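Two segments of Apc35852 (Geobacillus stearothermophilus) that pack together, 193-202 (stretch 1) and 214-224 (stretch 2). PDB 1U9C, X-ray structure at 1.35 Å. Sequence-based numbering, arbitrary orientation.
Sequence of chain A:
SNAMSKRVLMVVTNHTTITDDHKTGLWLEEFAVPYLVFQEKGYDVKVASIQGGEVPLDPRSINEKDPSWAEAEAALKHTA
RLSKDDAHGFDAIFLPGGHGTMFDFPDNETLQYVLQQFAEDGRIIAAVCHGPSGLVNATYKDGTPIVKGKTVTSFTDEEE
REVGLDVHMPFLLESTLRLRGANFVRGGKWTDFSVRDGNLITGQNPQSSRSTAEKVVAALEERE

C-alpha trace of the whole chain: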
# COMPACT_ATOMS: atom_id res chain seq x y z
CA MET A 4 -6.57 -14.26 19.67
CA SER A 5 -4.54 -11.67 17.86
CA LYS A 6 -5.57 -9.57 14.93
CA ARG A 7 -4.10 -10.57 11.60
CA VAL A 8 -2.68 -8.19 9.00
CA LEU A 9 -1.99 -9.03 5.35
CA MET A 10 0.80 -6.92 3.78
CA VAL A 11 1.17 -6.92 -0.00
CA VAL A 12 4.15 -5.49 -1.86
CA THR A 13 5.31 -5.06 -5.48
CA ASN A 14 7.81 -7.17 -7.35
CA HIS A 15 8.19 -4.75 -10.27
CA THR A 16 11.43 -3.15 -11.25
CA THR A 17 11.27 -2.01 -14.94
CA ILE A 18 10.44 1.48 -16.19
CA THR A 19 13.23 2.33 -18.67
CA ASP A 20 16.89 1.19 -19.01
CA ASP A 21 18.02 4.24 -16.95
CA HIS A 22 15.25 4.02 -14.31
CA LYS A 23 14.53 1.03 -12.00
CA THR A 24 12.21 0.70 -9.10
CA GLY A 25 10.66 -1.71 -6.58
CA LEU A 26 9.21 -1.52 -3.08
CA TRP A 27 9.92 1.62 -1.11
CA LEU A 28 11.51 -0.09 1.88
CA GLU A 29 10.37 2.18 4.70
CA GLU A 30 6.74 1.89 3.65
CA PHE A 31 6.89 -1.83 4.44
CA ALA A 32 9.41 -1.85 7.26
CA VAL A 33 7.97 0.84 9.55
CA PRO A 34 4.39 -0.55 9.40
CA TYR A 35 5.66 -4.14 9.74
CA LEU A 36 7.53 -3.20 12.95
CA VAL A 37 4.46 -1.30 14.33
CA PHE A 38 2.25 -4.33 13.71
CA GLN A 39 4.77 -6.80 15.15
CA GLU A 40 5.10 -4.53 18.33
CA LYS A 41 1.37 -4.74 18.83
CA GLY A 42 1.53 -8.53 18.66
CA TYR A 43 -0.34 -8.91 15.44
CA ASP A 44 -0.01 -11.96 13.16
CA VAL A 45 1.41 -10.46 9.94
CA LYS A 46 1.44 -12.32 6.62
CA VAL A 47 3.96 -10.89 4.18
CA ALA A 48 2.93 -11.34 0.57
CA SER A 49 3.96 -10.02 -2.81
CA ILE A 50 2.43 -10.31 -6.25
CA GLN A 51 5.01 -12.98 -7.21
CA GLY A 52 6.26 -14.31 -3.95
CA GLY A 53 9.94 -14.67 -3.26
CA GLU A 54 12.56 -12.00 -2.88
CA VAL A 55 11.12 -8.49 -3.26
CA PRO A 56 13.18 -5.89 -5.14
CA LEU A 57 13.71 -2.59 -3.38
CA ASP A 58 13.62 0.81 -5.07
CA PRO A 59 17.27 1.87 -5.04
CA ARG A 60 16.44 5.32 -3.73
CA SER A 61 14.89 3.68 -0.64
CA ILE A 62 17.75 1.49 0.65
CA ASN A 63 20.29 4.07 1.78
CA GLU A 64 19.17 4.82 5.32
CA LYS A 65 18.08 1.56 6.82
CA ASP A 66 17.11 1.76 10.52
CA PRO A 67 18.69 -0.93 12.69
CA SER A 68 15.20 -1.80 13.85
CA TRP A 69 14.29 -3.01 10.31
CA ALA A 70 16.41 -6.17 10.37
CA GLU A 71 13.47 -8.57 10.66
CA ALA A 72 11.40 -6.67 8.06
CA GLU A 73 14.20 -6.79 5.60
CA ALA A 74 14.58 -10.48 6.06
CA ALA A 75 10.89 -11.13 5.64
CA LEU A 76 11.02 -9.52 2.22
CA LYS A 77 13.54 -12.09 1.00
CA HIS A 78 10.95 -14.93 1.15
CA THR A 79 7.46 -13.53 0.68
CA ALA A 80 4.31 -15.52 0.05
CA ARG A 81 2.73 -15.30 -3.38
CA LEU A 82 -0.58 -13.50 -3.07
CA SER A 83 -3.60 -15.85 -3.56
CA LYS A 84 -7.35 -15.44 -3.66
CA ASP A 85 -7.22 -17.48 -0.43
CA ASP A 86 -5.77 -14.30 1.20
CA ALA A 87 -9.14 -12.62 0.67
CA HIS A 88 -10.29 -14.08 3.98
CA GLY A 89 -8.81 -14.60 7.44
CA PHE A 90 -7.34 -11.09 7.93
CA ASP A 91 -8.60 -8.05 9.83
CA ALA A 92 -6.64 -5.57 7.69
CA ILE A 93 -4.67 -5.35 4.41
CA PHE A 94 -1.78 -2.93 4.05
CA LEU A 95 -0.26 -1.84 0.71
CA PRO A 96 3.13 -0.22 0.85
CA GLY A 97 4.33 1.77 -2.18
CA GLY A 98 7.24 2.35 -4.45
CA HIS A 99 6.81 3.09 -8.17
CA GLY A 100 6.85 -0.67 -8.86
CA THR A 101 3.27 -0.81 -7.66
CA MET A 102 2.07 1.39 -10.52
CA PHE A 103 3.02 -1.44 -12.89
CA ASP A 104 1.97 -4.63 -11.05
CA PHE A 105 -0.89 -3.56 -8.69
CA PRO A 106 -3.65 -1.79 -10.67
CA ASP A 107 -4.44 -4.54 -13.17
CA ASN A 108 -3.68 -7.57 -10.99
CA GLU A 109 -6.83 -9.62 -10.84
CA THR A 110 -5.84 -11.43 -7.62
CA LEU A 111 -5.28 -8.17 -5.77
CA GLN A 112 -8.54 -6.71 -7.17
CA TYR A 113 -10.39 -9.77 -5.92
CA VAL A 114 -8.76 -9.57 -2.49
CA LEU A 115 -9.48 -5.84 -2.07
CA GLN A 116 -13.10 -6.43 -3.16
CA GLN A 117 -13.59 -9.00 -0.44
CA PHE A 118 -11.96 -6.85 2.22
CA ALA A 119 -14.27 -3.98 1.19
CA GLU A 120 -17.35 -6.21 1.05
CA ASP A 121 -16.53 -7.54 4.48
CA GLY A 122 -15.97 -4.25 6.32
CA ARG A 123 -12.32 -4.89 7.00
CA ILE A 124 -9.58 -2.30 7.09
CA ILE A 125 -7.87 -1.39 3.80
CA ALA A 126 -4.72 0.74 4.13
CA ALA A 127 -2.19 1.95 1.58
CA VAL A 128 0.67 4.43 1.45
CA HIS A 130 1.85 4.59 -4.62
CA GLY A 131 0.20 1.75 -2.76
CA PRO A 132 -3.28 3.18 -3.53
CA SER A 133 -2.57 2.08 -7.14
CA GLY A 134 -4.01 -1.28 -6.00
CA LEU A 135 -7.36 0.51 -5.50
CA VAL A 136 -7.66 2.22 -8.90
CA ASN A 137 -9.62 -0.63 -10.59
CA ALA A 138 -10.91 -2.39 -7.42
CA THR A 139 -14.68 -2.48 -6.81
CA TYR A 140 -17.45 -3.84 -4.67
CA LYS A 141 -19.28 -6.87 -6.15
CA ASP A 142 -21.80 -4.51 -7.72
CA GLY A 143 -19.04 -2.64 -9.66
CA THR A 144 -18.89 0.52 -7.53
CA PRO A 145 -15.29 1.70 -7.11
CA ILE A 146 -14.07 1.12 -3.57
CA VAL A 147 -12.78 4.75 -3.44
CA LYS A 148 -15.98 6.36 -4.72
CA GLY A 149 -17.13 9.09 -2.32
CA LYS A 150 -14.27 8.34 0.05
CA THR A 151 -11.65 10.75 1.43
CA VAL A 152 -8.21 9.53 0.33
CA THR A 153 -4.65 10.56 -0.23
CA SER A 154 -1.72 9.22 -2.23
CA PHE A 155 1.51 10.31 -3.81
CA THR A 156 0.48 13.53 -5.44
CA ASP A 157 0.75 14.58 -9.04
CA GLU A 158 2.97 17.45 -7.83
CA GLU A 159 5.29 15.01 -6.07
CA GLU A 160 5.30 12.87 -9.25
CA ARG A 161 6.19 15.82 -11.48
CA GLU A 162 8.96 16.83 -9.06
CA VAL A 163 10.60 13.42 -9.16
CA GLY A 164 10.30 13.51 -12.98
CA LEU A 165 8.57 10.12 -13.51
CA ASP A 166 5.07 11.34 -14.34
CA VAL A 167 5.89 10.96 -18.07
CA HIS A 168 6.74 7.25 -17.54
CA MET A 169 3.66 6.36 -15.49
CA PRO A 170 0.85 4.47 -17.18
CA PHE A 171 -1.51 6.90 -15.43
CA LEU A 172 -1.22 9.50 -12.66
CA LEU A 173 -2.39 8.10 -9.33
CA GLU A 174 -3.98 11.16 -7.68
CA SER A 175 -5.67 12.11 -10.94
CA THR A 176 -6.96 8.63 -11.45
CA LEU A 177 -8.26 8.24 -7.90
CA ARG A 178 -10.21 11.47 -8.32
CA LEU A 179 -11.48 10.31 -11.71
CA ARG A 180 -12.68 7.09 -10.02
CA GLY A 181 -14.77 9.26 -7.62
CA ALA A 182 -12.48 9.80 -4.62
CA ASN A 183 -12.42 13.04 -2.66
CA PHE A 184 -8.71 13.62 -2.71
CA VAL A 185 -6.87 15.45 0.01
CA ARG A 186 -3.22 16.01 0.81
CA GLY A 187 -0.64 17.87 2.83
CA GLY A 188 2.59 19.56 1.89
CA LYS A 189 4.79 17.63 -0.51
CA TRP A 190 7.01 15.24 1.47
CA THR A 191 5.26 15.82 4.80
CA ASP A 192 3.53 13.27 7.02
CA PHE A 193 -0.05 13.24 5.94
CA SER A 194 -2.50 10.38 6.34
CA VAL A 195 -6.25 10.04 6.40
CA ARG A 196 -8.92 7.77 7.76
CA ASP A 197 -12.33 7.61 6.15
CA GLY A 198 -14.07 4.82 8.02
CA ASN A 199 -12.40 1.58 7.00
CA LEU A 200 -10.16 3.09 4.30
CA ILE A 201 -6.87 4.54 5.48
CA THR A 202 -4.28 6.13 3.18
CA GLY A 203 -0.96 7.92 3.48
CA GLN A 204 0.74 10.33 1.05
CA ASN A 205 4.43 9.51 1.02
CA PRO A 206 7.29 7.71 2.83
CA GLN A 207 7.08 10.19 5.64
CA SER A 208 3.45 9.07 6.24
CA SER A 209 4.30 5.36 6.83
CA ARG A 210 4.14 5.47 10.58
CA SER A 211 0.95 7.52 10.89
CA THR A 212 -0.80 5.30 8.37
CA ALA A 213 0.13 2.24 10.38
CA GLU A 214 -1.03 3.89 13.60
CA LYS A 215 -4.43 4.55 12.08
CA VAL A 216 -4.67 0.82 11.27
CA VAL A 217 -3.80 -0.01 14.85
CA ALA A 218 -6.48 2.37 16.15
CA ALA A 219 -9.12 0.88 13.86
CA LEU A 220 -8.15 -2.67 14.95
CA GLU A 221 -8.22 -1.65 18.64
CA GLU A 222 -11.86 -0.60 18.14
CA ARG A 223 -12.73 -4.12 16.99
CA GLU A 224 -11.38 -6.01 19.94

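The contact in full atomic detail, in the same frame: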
# COMPACT_ATOMS: atom_id res chain seq x y z
N PHE A 193 1.35 13.04 6.10
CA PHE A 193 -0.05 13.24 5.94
C PHE A 193 -0.74 11.90 5.70
O PHE A 193 -0.45 11.19 4.72
CB PHE A 193 -0.37 14.17 4.77
CG PHE A 193 -1.84 14.46 4.67
CD1 PHE A 193 -2.46 15.31 5.59
CD2 PHE A 193 -2.60 13.84 3.71
CE1 PHE A 193 -3.82 15.52 5.51
CE2 PHE A 193 -3.97 14.08 3.63
CZ PHE A 193 -4.57 14.92 4.54
N SER A 194 -1.67 11.54 6.58
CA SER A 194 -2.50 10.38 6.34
C SER A 194 -3.93 10.63 6.75
O SER A 194 -4.25 11.56 7.52
CB SER A 194 -1.99 9.14 7.06
OG SER A 194 -1.92 9.40 8.45
N VAL A 195 -4.83 9.82 6.20
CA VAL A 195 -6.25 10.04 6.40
C VAL A 195 -6.98 8.77 6.65
O VAL A 195 -6.64 7.74 6.12
CB VAL A 195 -6.87 10.78 5.26
CG1 VAL A 195 -6.86 9.98 4.00
CG2 VAL A 195 -8.28 11.22 5.64
N ARG A 196 -7.96 8.82 7.55
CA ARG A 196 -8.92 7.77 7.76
C ARG A 196 -10.31 8.23 7.33
O ARG A 196 -10.80 9.26 7.81
CB ARG A 196 -8.91 7.36 9.21
CG ARG A 196 -10.00 6.38 9.57
CD ARG A 196 -9.92 5.80 10.93
NE ARG A 196 -10.96 4.79 11.18
CZ ARG A 196 -11.17 4.20 12.33
NH1 ARG A 196 -10.51 4.55 13.42
NH2 ARG A 196 -12.13 3.29 12.41
N ASP A 197 -10.93 7.42 6.49
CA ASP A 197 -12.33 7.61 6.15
C ASP A 197 -12.98 6.27 6.44
O ASP A 197 -12.96 5.38 5.59
CB ASP A 197 -12.52 7.98 4.67
CG ASP A 197 -14.00 8.25 4.32
OD1 ASP A 197 -14.88 7.94 5.11
OD2 ASP A 197 -14.36 8.72 3.24
N GLY A 198 -13.49 6.09 7.64
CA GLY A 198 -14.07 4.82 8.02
C GLY A 198 -13.03 3.75 8.01
O GLY A 198 -11.99 3.89 8.68
N ASN A 199 -13.26 2.75 7.19
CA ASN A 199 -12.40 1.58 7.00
C ASN A 199 -11.25 1.75 6.01
O ASN A 199 -10.47 0.79 5.84
CB ASN A 199 -13.21 0.39 6.53
CG ASN A 199 -14.29 -0.02 7.50
OD1 ASN A 199 -14.15 0.17 8.71
ND2 ASN A 199 -15.35 -0.57 6.97
N LEU A 200 -11.17 2.87 5.32
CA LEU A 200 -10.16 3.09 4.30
C LEU A 200 -9.17 4.12 4.82
O LEU A 200 -9.54 5.28 5.12
CB LEU A 200 -10.84 3.60 3.03
CG LEU A 200 -9.98 3.85 1.83
CD1 LEU A 200 -9.29 2.58 1.42
CD2 LEU A 200 -10.83 4.35 0.65
N ILE A 201 -7.91 3.71 4.91
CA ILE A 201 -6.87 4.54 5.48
C ILE A 201 -5.74 4.69 4.44
O ILE A 201 -5.30 3.69 3.88
CB ILE A 201 -6.35 3.82 6.73
CG1 ILE A 201 -7.44 3.83 7.81
CG2 ILE A 201 -5.09 4.48 7.26
CD1 ILE A 201 -7.20 2.91 8.96
N THR A 202 -5.29 5.88 4.18
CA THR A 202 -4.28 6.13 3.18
C THR A 202 -3.29 7.13 3.67
O THR A 202 -3.61 8.03 4.48
CB THR A 202 -4.91 6.60 1.85
OG1 THR A 202 -5.87 7.64 2.03
CG2 THR A 202 -5.64 5.48 1.17
N GLU A 214 -0.39 3.63 12.32
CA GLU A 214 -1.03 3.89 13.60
C GLU A 214 -2.53 4.05 13.47
O GLU A 214 -3.32 3.72 14.40
CB GLU A 214 -0.37 5.10 14.29
CG GLU A 214 1.09 4.87 14.67
CD GLU A 214 1.31 3.79 15.73
OE1 GLU A 214 0.33 3.34 16.36
OE2 GLU A 214 2.49 3.41 15.97
N LYS A 215 -3.00 4.55 12.34
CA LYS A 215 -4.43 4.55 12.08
C LYS A 215 -5.02 3.15 11.98
O LYS A 215 -6.14 2.91 12.42
CB LYS A 215 -4.81 5.39 10.83
CG LYS A 215 -4.75 6.92 11.05
CD LYS A 215 -4.91 7.73 9.74
CE LYS A 215 -5.05 9.23 10.00
NZ LYS A 215 -3.78 9.87 10.50
N VAL A 216 -4.26 2.24 11.35
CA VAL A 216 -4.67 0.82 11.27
C VAL A 216 -4.78 0.26 12.65
O VAL A 216 -5.76 -0.38 12.98
CB VAL A 216 -3.74 0.03 10.35
CG1 VAL A 216 -4.06 -1.43 10.39
CG2 VAL A 216 -3.84 0.59 8.93
N VAL A 217 -3.78 0.49 13.48
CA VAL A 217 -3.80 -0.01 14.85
C VAL A 217 -5.03 0.51 15.61
O VAL A 217 -5.71 -0.24 16.26
CB VAL A 217 -2.47 0.41 15.63
CG1 VAL A 217 -2.59 0.14 17.12
CG2 VAL A 217 -1.27 -0.30 15.05
N ALA A 218 -5.32 1.80 15.46
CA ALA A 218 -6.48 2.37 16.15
C ALA A 218 -7.78 1.72 15.69
O ALA A 218 -8.60 1.34 16.52
CB ALA A 218 -6.60 3.88 15.88
N ALA A 219 -7.93 1.56 14.36
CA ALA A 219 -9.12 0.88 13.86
C ALA A 219 -9.23 -0.57 14.35
O ALA A 219 -10.33 -1.04 14.67
CB ALA A 219 -9.14 0.92 12.36
N LEU A 220 -8.11 -1.31 14.44
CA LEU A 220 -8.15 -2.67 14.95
C LEU A 220 -8.46 -2.71 16.45
O LEU A 220 -9.20 -3.57 16.94
CB LEU A 220 -6.81 -3.35 14.63
CG LEU A 220 -6.60 -3.67 13.17
CD1 LEU A 220 -5.19 -4.14 12.97
CD2 LEU A 220 -7.56 -4.75 12.73
N GLU A 221 -7.94 -1.75 17.20
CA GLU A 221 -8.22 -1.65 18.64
C GLU A 221 -9.72 -1.50 18.91
O GLU A 221 -10.22 -2.00 19.89
CB GLU A 221 -7.43 -0.43 19.21
CG GLU A 221 -5.95 -0.70 19.44
CD GLU A 221 -5.16 0.54 19.84
OE1 GLU A 221 -5.67 1.69 19.68
OE2 GLU A 221 -3.98 0.38 20.25
N GLU A 222 -10.43 -0.78 18.04
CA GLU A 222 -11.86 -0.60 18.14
C GLU A 222 -12.66 -1.88 18.02
O GLU A 222 -13.78 -1.96 18.46
CB GLU A 222 -12.31 0.39 17.07
CG GLU A 222 -11.84 1.83 17.33
CD GLU A 222 -11.91 2.71 16.09
OE1 GLU A 222 -12.68 2.45 15.13
OE2 GLU A 222 -11.17 3.69 16.05
N ARG A 223 -12.05 -2.87 17.37
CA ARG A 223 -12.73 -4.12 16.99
C ARG A 223 -12.27 -5.28 17.84
O ARG A 223 -12.47 -6.41 17.50
CB ARG A 223 -12.39 -4.44 15.54
CG ARG A 223 -12.72 -3.38 14.60
CD ARG A 223 -12.21 -3.60 13.21
NE ARG A 223 -12.55 -2.38 12.56
CZ ARG A 223 -13.00 -2.21 11.39
NH1 ARG A 223 -12.99 -3.18 10.51
NH2 ARG A 223 -13.43 -1.01 11.05
N GLU A 224 -11.61 -4.99 18.94
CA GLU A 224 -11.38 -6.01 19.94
C GLU A 224 -12.73 -6.38 20.50
O GLU A 224 -13.67 -5.62 20.41
CB GLU A 224 -10.54 -5.48 21.09
CG GLU A 224 -9.13 -5.02 20.74
CD GLU A 224 -8.46 -5.87 19.70
OE1 GLU A 224 -7.93 -5.25 18.75
OE2 GLU A 224 -8.41 -7.12 19.84
OXT GLU A 224 -12.91 -7.46 21.06

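Contact between a β-hairpin (residues 193-202) and the C-terminal helix with its tail (214-224) in Apc35852. The hairpin strands 194-197 and 200-202 are joined by a type II' turn from Asp 197 to Leu 200, with Gly 198 at positive phi, and are held in register by backbone hydrogen bonds such as Val 195 N to Thr 202 O (2.8 Å) and Asp 197 N to Leu 200 O (2.9 Å). The helix axis lies 26° from the direction of the first strand and 160° from that of the second, so it runs roughly along the hairpin, and the two stretches together bury 452 Å². Ser 194, Arg 196 and Ile 201 direct CA-to-CB toward the helix, while Val 195 and Thr 202 point away.

The polar contacts centre on Arg 196, Asn 199 and Ser 194. The salt bridge is two-pronged: Arg 196 NH1 donates to Glu 222 OE2 (2.8 Å) and Arg 196 NH2 to Glu 222 OE1 (2.9 Å), both at 164°, so the carboxylate meets the guanidinium edge nearly in its plane. The Arg 196 side chain is extended, with chi1 to chi3 all t, and its remaining guanidinium nitrogen, NE, donates to Gly 198 O (2.8 Å), tying the group to the turn of its own hairpin. Near the same turn, Asn 199 starts with CA-to-CB sideways, but its end comes nearer the second stretch, and Asn 199 OD1 accepts from Arg 223 NH2 (2.7 Å, 154°), again at a guanidinium edge. Arg 223 NE also makes a weak hydrogen bond back to Ala 219 O (3.3 Å, 125°). Toward the start of the first strand, Lys 215 NZ donates to Ser 194 OG (2.8 Å).

The apolar and van der Waals contacts involve Lys 215, Ile 201 and Ala 219. The Lys 215 side chain runs across the first strand, well off its direction, and ends at Ser 194: Lys 215 CE is 3.8 Å from Arg 196 N, and Lys 215 CD is 4.1 Å from Arg 196 CB. Its aliphatic part thus packs on the hairpin while its amine is hydrogen-bonded. Ile 201 supplies the apolar centre from the second strand. Ile 201 CD1 lies 3.6 Å from Lys 215 O, 4.1 Å from Val 216 CG2 and 4.4 Å from Ala 219 CB, while Ile 201 CG2 is 3.7 Å from Lys 215 CB. Ala 219 CB also sits over one face of the Arg 196 guanidinium, 3.8 Å from Arg 196 NH2, leaving the edge of that group to its hydrogen-bonding partners.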